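Local coordinates for protein chitooligosaccharide oxidase (Gibberella zeae, PDB 6Y0R) that oxidises the C1 hydroxyl of chitooligosaccharides to the lactone, using a bicovalently bound FAD and passing the electrons to molecular oxygen to give hydrogen peroxide, at residues 138-141 / 142-146; 175-178 / 179-182; 311-314 / 315-319. All coordinates share one frame; numbering follows the deposited sequence.

Contact 1 (138-141 / 142-146); sequences ATEL and WNQGK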
ATOM      1  N   ALA A 138       3.665   2.693  14.719  1.00 17.38           N
ATOM      2  CA  ALA A 138       4.816   3.605  14.866  1.00 16.07           C
ATOM      3  C   ALA A 138       4.872   4.110  16.322  1.00 16.06           C
ATOM      4  O   ALA A 138       5.971   4.101  16.925  1.00 16.99           O
ATOM      5  CB  ALA A 138       4.737   4.760  13.920  1.00 16.93           C
ATOM      6  N   THR A 139       3.715   4.460  16.885  1.00 17.21           N
ATOM      7  CA  THR A 139       3.658   5.007  18.268  1.00 17.90           C
ATOM      8  C   THR A 139       4.181   3.949  19.245  1.00 19.36           C
ATOM      9  O   THR A 139       5.024   4.248  20.137  1.00 19.92           O
ATOM     10  CB  THR A 139       2.238   5.462  18.610  1.00 19.74           C
ATOM     11  OG1 THR A 139       1.923   6.524  17.707  1.00 19.68           O
ATOM     12  CG2 THR A 139       2.117   5.970  20.031  1.00 21.91           C
ATOM     13  N   GLU A 140       3.692   2.717  19.128  1.00 19.72           N
ATOM     14  CA  GLU A 140       4.056   1.622  20.064  1.00 19.53           C
ATOM     15  C   GLU A 140       5.513   1.236  19.908  1.00 21.06           C
ATOM     16  O   GLU A 140       6.185   1.051  20.912  1.00 21.19           O
ATOM     17  CB  GLU A 140       3.167   0.388  19.883  1.00 21.70           C
ATOM     18  CG  GLU A 140       1.773   0.595  20.436  1.00 24.54           C
ATOM     19  CD  GLU A 140       1.693   0.668  21.958  1.00 30.75           C
ATOM     20  OE1 GLU A 140       2.645   0.241  22.607  1.00 27.84           O
ATOM     21  OE2 GLU A 140       0.656   1.147  22.478  1.00 32.59           O
ATOM     22  N   LEU A 141       6.041   1.105  18.695  1.00 19.11           N
ATOM     23  CA  LEU A 141       7.447   0.701  18.554  1.00 18.33           C
ATOM     24  C   LEU A 141       8.348   1.819  19.077  1.00 18.79           C
ATOM     25  O   LEU A 141       9.404   1.522  19.634  1.00 19.26           O
ATOM     26  CB  LEU A 141       7.753   0.350  17.098  1.00 19.69           C
ATOM     27  CG  LEU A 141       7.033  -0.882  16.574  1.00 19.52           C
ATOM     28  CD1 LEU A 141       7.462  -1.117  15.124  1.00 20.69           C
ATOM     29  CD2 LEU A 141       7.309  -2.136  17.418  1.00 20.16           C
ATOM     30  N   TRP A 142       7.982   3.058  18.808  1.00 18.40           N
ATOM     31  CA  TRP A 142       8.754   4.233  19.278  1.00 18.08           C
ATOM     32  C   TRP A 142       8.759   4.231  20.813  1.00 18.53           C
ATOM     33  O   TRP A 142       9.850   4.323  21.406  1.00 19.65           O
ATOM     34  CB  TRP A 142       8.141   5.507  18.723  1.00 17.95           C
ATOM     35  CG  TRP A 142       8.771   6.760  19.249  1.00 17.62           C
ATOM     36  CD1 TRP A 142       8.186   7.613  20.129  1.00 18.56           C
ATOM     37  CD2 TRP A 142      10.017   7.356  18.858  1.00 17.48           C
ATOM     38  NE1 TRP A 142       8.996   8.689  20.339  1.00 18.85           N
ATOM     39  CE2 TRP A 142      10.116   8.571  19.559  1.00 17.05           C
ATOM     40  CE3 TRP A 142      11.058   6.996  18.005  1.00 17.29           C
ATOM     41  CZ2 TRP A 142      11.246   9.376  19.466  1.00 18.12           C
ATOM     42  CZ3 TRP A 142      12.163   7.806  17.892  1.00 18.69           C
ATOM     43  CH2 TRP A 142      12.247   9.005  18.595  1.00 18.09           C
ATOM     44  N   ASN A 143       7.600   4.106  21.414  1.00 20.98           N
ATOM     45  CA  ASN A 143       7.497   4.255  22.896  1.00 23.70           C
ATOM     46  C   ASN A 143       8.097   3.016  23.575  1.00 23.25           C
ATOM     47  O   ASN A 143       8.807   3.159  24.591  1.00 22.37           O
ATOM     48  CB  ASN A 143       6.054   4.462  23.316  1.00 21.19           C
ATOM     49  CG  ASN A 143       5.473   5.800  22.915  1.00 22.55           C
ATOM     50  OD1 ASN A 143       6.200   6.752  22.658  1.00 28.27           O
ATOM     51  ND2 ASN A 143       4.163   5.918  22.978  1.00 26.40           N
ATOM     52  N   GLN A 144       7.904   1.818  23.043  1.00 22.85           N
ATOM     53  CA  GLN A 144       8.392   0.580  23.712  1.00 22.09           C
ATOM     54  C   GLN A 144       9.920   0.498  23.641  1.00 25.42           C
ATOM     55  O   GLN A 144      10.536  -0.030  24.599  1.00 27.24           O
ATOM     56  CB  GLN A 144       7.736  -0.674  23.117  1.00 22.79           C
ATOM     57  CG  GLN A 144       6.270  -0.841  23.487  1.00 23.35           C
ATOM     58  CD  GLN A 144       5.677  -2.106  22.917  1.00 22.95           C
ATOM     59  OE1 GLN A 144       6.331  -3.147  22.889  1.00 25.02           O
ATOM     60  NE2 GLN A 144       4.465  -2.005  22.395  1.00 24.61           N
ATOM     61  N   GLY A 145      10.577   0.996  22.593  1.00 20.53           N
ATOM     62  CA  GLY A 145      12.006   0.735  22.410  1.00 20.58           C
ATOM     63  C   GLY A 145      12.717   1.621  21.430  1.00 19.17           C
ATOM     64  O   GLY A 145      13.877   1.310  21.113  1.00 19.78           O
ATOM     65  N   LYS A 146      12.113   2.727  20.995  1.00 21.45           N
ATOM     66  CA  LYS A 146      12.718   3.617  19.985  1.00 20.10           C
ATOM     67  C   LYS A 146      13.113   2.776  18.750  1.00 18.64           C
ATOM     68  O   LYS A 146      14.260   2.832  18.265  1.00 18.83           O
ATOM     69  CB  LYS A 146      13.903   4.330  20.620  1.00 21.14           C
ATOM     70  CG  LYS A 146      14.303   5.579  19.900  1.00 21.43           C
ATOM     71  CD  LYS A 146      15.429   6.338  20.580  1.00 24.81           C
ATOM     72  CE  LYS A 146      15.663   7.673  19.918  1.00 25.60           C
ATOM     73  NZ  LYS A 146      16.931   8.288  20.398  1.00 27.24           N
TER
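Glu140 and Gln144, one helical turn apart near the C-terminal end of helix 134-145, bring their polar ends together at an angle: the carboxylate and amide planes stand 67° apart. Gln144 NE2 gives a nearly straight hydrogen bond of 2.9 Å to Glu140 OE1. The acceptor lies close to the amide plane, whereas the donor reaches OE1 on its anti side, somewhat out of the carboxylate plane. A bend at chi2 of Glu140 (-70°) folds its acid along the helix, and Gln144 meets it with a chain that is extended beyond CG. The amide is held at both ends, since NE2 also bonds to Val118 O and Gln144 OE1 accepts from Leu120 N, which ties the helix to strand 118-120. Thr139 and Asn143 run side by side in the same direction, Thr139 CG2 lying 3.6 Å from Asn143 ND2, while Thr139 OG1 turns back to Gly135 O. Trp142 behaves differently: with CG anti to the backbone N (chi1 174°), its indole swings away from the preceding turn and packs on helix 312-320. In the backbone, Gln144 N bonds to Glu140 O at 2.8 Å. Lys146, with positive phi, leaves the helix and forms a salt bridge with Glu231. With three hydrogen bonds to its amide group, the Gln144 side chain should have little freedom to rotate, and its NE2 donor probably helps to stabilise the negative charge of Glu140.

Contact 2 (175-178 / 179-182); sequences HGLT and LDLM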
ATOM      1  N   HIS A 175      15.488   0.984   3.979  1.00 17.85           N
ATOM      2  CA  HIS A 175      15.056  -0.184   4.787  1.00 17.55           C
ATOM      3  C   HIS A 175      14.115  -1.115   4.009  1.00 19.27           C
ATOM      4  O   HIS A 175      13.843  -2.200   4.496  1.00 21.53           O
ATOM      5  CB  HIS A 175      14.431   0.259   6.103  1.00 19.20           C
ATOM      6  CG  HIS A 175      15.415   0.877   7.040  1.00 20.97           C
ATOM      7  ND1 HIS A 175      16.442   0.142   7.620  1.00 21.73           N
ATOM      8  CD2 HIS A 175      15.563   2.151   7.457  1.00 20.84           C
ATOM      9  CE1 HIS A 175      17.161   0.975   8.395  1.00 22.13           C
ATOM     10  NE2 HIS A 175      16.665   2.213   8.287  1.00 22.30           N
ATOM     11  N   GLY A 176      13.697  -0.724   2.815  1.00 17.22           N
ATOM     12  CA  GLY A 176      12.862  -1.564   1.950  1.00 16.48           C
ATOM     13  C   GLY A 176      11.391  -1.278   2.100  1.00 16.66           C
ATOM     14  O   GLY A 176      11.007  -0.356   2.852  1.00 17.97           O
ATOM     15  N   LEU A 177      10.589  -2.147   1.498  1.00 16.22           N
ATOM     16  CA  LEU A 177       9.140  -2.157   1.717  1.00 16.89           C
ATOM     17  C   LEU A 177       8.871  -2.736   3.087  1.00 17.36           C
ATOM     18  O   LEU A 177       9.756  -3.392   3.681  1.00 18.11           O
ATOM     19  CB  LEU A 177       8.441  -3.015   0.654  1.00 19.16           C
ATOM     20  CG  LEU A 177       8.712  -2.618  -0.789  1.00 21.69           C
ATOM     21  CD1 LEU A 177       8.267  -3.721  -1.758  1.00 26.46           C
ATOM     22  CD2 LEU A 177       8.064  -1.293  -1.106  1.00 22.68           C
ATOM     23  N   THR A 178       7.681  -2.525   3.608  1.00 15.21           N
ATOM     24  CA  THR A 178       7.337  -3.067   4.931  1.00 17.40           C
ATOM     25  C   THR A 178       7.642  -4.568   4.910  1.00 18.81           C
ATOM     26  O   THR A 178       8.193  -5.123   5.882  1.00 17.67           O
ATOM     27  CB  THR A 178       5.896  -2.772   5.345  1.00 18.08           C
ATOM     28  OG1 THR A 178       5.581  -1.434   5.075  1.00 16.24           O
ATOM     29  CG2 THR A 178       5.657  -3.012   6.813  1.00 17.33           C
ATOM     30  N   LEU A 179       7.282  -5.251   3.833  1.00 17.11           N
ATOM     31  CA  LEU A 179       7.424  -6.728   3.818  1.00 16.08           C
ATOM     32  C   LEU A 179       8.883  -7.177   3.751  1.00 17.65           C
ATOM     33  O   LEU A 179       9.135  -8.366   4.033  1.00 19.49           O
ATOM     34  CB  LEU A 179       6.596  -7.335   2.683  1.00 18.09           C
ATOM     35  CG  LEU A 179       6.863  -6.838   1.269  1.00 18.85           C
ATOM     36  CD1 LEU A 179       8.179  -7.376   0.724  1.00 20.08           C
ATOM     37  CD2 LEU A 179       5.711  -7.267   0.367  1.00 20.29           C
ATOM     38  N   ASP A 180       9.824  -6.278   3.460  1.00 17.70           N
ATOM     39  CA  ASP A 180      11.275  -6.625   3.396  1.00 17.27           C
ATOM     40  C   ASP A 180      11.797  -6.879   4.805  1.00 17.92           C
ATOM     41  O   ASP A 180      12.870  -7.526   4.899  1.00 20.79           O
ATOM     42  CB  ASP A 180      12.075  -5.629   2.572  1.00 18.16           C
ATOM     43  CG  ASP A 180      11.741  -5.716   1.070  1.00 19.24           C
ATOM     44  OD1 ASP A 180      11.670  -6.869   0.554  1.00 20.18           O
ATOM     45  OD2 ASP A 180      11.599  -4.648   0.410  1.00 18.88           O
ATOM     46  N   LEU A 181      11.106  -6.456   5.858  1.00 18.12           N
ATOM     47  CA  LEU A 181      11.631  -6.742   7.224  1.00 21.79           C
ATOM     48  C   LEU A 181      10.781  -7.801   7.905  1.00 20.21           C
ATOM     49  O   LEU A 181      10.983  -8.079   9.090  1.00 20.35           O
ATOM     50  CB  LEU A 181      11.664  -5.437   8.019  1.00 26.23           C
ATOM     51  CG  LEU A 181      12.786  -4.473   7.595  1.00 35.19           C
ATOM     52  CD1 LEU A 181      12.776  -3.219   8.449  1.00 39.48           C
ATOM     53  CD2 LEU A 181      14.141  -5.143   7.646  1.00 38.35           C
ATOM     54  N   MET A 182       9.831  -8.392   7.188  1.00 19.95           N
ATOM     55  CA  MET A 182       9.018  -9.481   7.719  1.00 20.23           C
ATOM     56  C   MET A 182       9.900 -10.727   7.850  1.00 19.35           C
ATOM     57  O   MET A 182      10.618 -11.077   6.887  1.00 21.21           O
ATOM     58  CB  MET A 182       7.812  -9.756   6.811  1.00 21.74           C
ATOM     59  CG  MET A 182       6.733 -10.592   7.462  1.00 24.66           C
ATOM     60  SD  MET A 182       5.343 -10.972   6.300  1.00 25.96           S
ATOM     61  CE  MET A 182       5.026  -9.298   5.773  1.00 19.78           C
TER
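Asp180 OD2 accepts a hydrogen bond from Leu177 N at 2.9 Å, reaching back across the turn that joins helix 172-175 to strand 182-188. The N-H comes to the anti side of OD2, 23° out of the carboxylate plane. Asp180 CG stands beside its own backbone N, opposite the carbonyl carbon (chi1 -69°), a setting that turns the acid back toward Leu177. The other oxygen, OD1, forms a salt bridge with Arg399, so the carboxylate links the turn to a distant part of the chain. That bridge would be expected to favour the ionised acid. In return Asp180 N bonds to Leu177 O at 2.9 Å, the donor standing well above the carbonyl plane. The next bond of the turn, Leu181 N to Thr178 O, is longer at 3.2 Å. Gly176 CA passes 3.7 Å from Asp180 OD2, and positive phi there lets the chain leave the helix. Apolar contact between side chains is slight, Leu177 CB lying 4.2 Å from Leu179 CG; Leu181 CG rests 4.0 Å from His175 O. The hydroxyl of Thr178 is held by Ala150 O, while the His175 ring stacks on Phe227 of strand 218-228. Successive i to i+3 backbone bonds, with the Asp180 side chain returning to the N-H of Leu177 three residues earlier, make this a short 3-10 segment of the PCMH-type FAD-binding domain.

Contact 3 (311-314 / 315-319); sequences DWMG and LVTHF
Trp312 and Val316 pack one turn apart at the start of helix 312-320, an alpha-helix with an N-cap aspartate that follows strand 305-310, an outer strand of the seven-stranded antiparallel sheet. Val316 CG2 lies over one indole face in a CH-pi contact, 4.0 Å from the centroid of the five-membered ring and 22° off its normal. The methyl sits toward the rim, with NE1 and CE2 of Trp312 as its nearest ring atoms. A chi1 of 176° sets the ring of the buried Trp312 beside its own carbonyl carbon, which carries the indole alongside the next turn. A second apolar approach comes from Met313, whose chain bends at chi2 and chi3 to place CE 3.8 Å from Val316 CG1. Trp142 and Thr139 of helix 134-145 press on this same Met313, while Leu315 packs on Ile233 and Tyr235 of strand 233-239. These contacts make the compact part. The solvent side, with His318 exposed and Thr317 and Asp311 partly so, is polar and centres on Gly314 O. Even so, Thr317 OG1 comes within 2.7 Å of Gly314 O, with Met313 O also near. The His318 ring stacks on Tyr235, while its backbone N bonds to Gly314 O at 2.9 Å. Within the first turn, Asp311 folds its carboxylate over the helix start, answering a backbone N-H that has no carbonyl of a preceding turn to use: Asp311 OD1 accepts from Gly314 N at 2.9 Å, nearly in line with its own C-O bond and with an N-H...O angle of 165°.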
ATOM      1  N   ASP A 311      12.870  13.799  14.880  1.00 19.05           N
ATOM      2  CA  ASP A 311      13.087  12.371  15.174  1.00 19.04           C
ATOM      3  C   ASP A 311      12.007  11.585  14.449  1.00 19.42           C
ATOM      4  O   ASP A 311      11.105  12.170  13.815  1.00 18.15           O
ATOM      5  CB  ASP A 311      13.183  12.113  16.685  1.00 18.99           C
ATOM      6  CG  ASP A 311      11.909  12.385  17.448  1.00 21.05           C
ATOM      7  OD1 ASP A 311      10.795  12.192  16.881  1.00 20.61           O
ATOM      8  OD2 ASP A 311      12.045  12.781  18.628  1.00 22.26           O
ATOM      9  N   TRP A 312      12.134  10.283  14.479  1.00 19.30           N
ATOM     10  CA  TRP A 312      11.227   9.391  13.735  1.00 19.74           C
ATOM     11  C   TRP A 312       9.759   9.694  14.047  1.00 19.56           C
ATOM     12  O   TRP A 312       8.909   9.797  13.145  1.00 19.78           O
ATOM     13  CB  TRP A 312      11.602   7.948  14.068  1.00 19.87           C
ATOM     14  CG  TRP A 312      10.681   6.974  13.426  1.00 20.59           C
ATOM     15  CD1 TRP A 312       9.721   6.199  13.999  1.00 20.18           C
ATOM     16  CD2 TRP A 312      10.591   6.746  12.015  1.00 21.86           C
ATOM     17  NE1 TRP A 312       9.054   5.486  13.046  1.00 21.35           N
ATOM     18  CE2 TRP A 312       9.586   5.776  11.822  1.00 22.96           C
ATOM     19  CE3 TRP A 312      11.266   7.285  10.913  1.00 23.93           C
ATOM     20  CZ2 TRP A 312       9.254   5.290  10.562  1.00 26.50           C
ATOM     21  CZ3 TRP A 312      10.959   6.779   9.677  1.00 25.55           C
ATOM     22  CH2 TRP A 312       9.970   5.810   9.505  1.00 25.26           C
ATOM     23  N   MET A 313       9.379   9.800  15.328  1.00 18.62           N
ATOM     24  CA  MET A 313       7.965  10.007  15.671  1.00 19.69           C
ATOM     25  C   MET A 313       7.524  11.393  15.180  1.00 19.11           C
ATOM     26  O   MET A 313       6.379  11.526  14.748  1.00 21.20           O
ATOM     27  CB  MET A 313       7.763   9.838  17.179  1.00 20.47           C
ATOM     28  CG  MET A 313       6.364   9.672  17.574  1.00 24.44           C
ATOM     29  SD  MET A 313       5.669   8.079  17.023  1.00 28.40           S
ATOM     30  CE  MET A 313       4.268   8.756  16.138  1.00 27.54           C
ATOM     31  N   GLY A 314       8.411  12.387  15.201  1.00 19.43           N
ATOM     32  CA  GLY A 314       8.196  13.727  14.606  1.00 20.41           C
ATOM     33  C   GLY A 314       7.948  13.667  13.094  1.00 20.92           C
ATOM     34  O   GLY A 314       7.066  14.390  12.591  1.00 20.23           O
ATOM     35  N   LEU A 315       8.679  12.800  12.418  1.00 19.55           N
ATOM     36  CA  LEU A 315       8.544  12.594  10.959  1.00 18.07           C
ATOM     37  C   LEU A 315       7.177  11.952  10.710  1.00 17.42           C
ATOM     38  O   LEU A 315       6.455  12.432   9.812  1.00 19.28           O
ATOM     39  CB  LEU A 315       9.737  11.741  10.513  1.00 20.18           C
ATOM     40  CG  LEU A 315      10.015  11.587   9.018  1.00 24.61           C
ATOM     41  CD1 LEU A 315       8.977  10.746   8.363  1.00 30.09           C
ATOM     42  CD2 LEU A 315      10.266  12.888   8.321  1.00 24.55           C
ATOM     43  N   VAL A 316       6.815  10.880  11.428  1.00 17.91           N
ATOM     44  CA  VAL A 316       5.494  10.214  11.298  1.00 19.12           C
ATOM     45  C   VAL A 316       4.376  11.233  11.530  1.00 20.22           C
ATOM     46  O   VAL A 316       3.384  11.261  10.791  1.00 20.72           O
ATOM     47  CB  VAL A 316       5.385   9.041  12.278  1.00 19.04           C
ATOM     48  CG1 VAL A 316       3.963   8.492  12.373  1.00 20.79           C
ATOM     49  CG2 VAL A 316       6.417   7.988  11.966  1.00 20.09           C
ATOM     50  N   THR A 317       4.545  12.096  12.518  1.00 20.11           N
ATOM     51  CA  THR A 317       3.494  13.064  12.869  1.00 20.77           C
ATOM     52  C   THR A 317       3.407  14.077  11.723  1.00 21.24           C
ATOM     53  O   THR A 317       2.301  14.477  11.374  1.00 20.50           O
ATOM     54  CB  THR A 317       3.778  13.571  14.291  1.00 22.63           C
ATOM     55  OG1 THR A 317       5.036  14.234  14.326  1.00 40.97           O
ATOM     56  CG2 THR A 317       3.738  12.460  15.297  1.00 16.70           C
ATOM     57  N   HIS A 318       4.533  14.542  11.198  1.00 20.90           N
ATOM     58  CA  HIS A 318       4.561  15.589  10.160  1.00 22.54           C
ATOM     59  C   HIS A 318       3.787  15.100   8.941  1.00 25.50           C
ATOM     60  O   HIS A 318       2.963  15.835   8.426  1.00 22.65           O
ATOM     61  CB  HIS A 318       5.996  15.942   9.786  1.00 23.04           C
ATOM     62  CG  HIS A 318       6.078  16.761   8.551  1.00 25.35           C
ATOM     63  ND1 HIS A 318       5.632  18.076   8.521  1.00 29.51           N
ATOM     64  CD2 HIS A 318       6.556  16.478   7.309  1.00 28.29           C
ATOM     65  CE1 HIS A 318       5.846  18.573   7.310  1.00 29.12           C
ATOM     66  NE2 HIS A 318       6.417  17.622   6.548  1.00 29.08           N
ATOM     67  N   PHE A 319       4.036  13.873   8.512  1.00 23.16           N
ATOM     68  CA  PHE A 319       3.419  13.337   7.265  1.00 23.07           C
ATOM     69  C   PHE A 319       1.991  12.856   7.499  1.00 27.07           C
ATOM     70  O   PHE A 319       1.316  12.560   6.486  1.00 30.17           O
ATOM     71  CB  PHE A 319       4.307  12.267   6.633  1.00 24.82           C
ATOM     72  CG  PHE A 319       5.500  12.790   5.883  1.00 25.42           C
ATOM     73  CD1 PHE A 319       5.324  13.565   4.744  1.00 31.04           C
ATOM     74  CD2 PHE A 319       6.791  12.540   6.301  1.00 27.90           C
ATOM     75  CE1 PHE A 319       6.412  14.080   4.059  1.00 30.72           C
ATOM     76  CE2 PHE A 319       7.879  13.032   5.603  1.00 29.76           C
ATOM     77  CZ  PHE A 319       7.686  13.800   4.473  1.00 30.83           C
TER

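Contacts 1 and 3 form one interface, with centres about 12 Å apart: the indole of Trp142 lies against the first turn of helix 312-320, with its CE2 3.6 Å from Met313 CB and its CH2 3.6 Å from Asp311 CG. This joins the FAD-binding region to the helix beside the seven-stranded sheet. Contact 2 touches neither; its nearest atoms are about 9 Å from contact 1 and about 7 Å from contact 3. It lies closest to the flavin cofactor, the Leu177 side chain being about 7 Å from FAD, against about 10 Å for Leu315 and about 12 Å for Ala138. His151 links contacts 1 and 2, touching both Ala138 and Thr178.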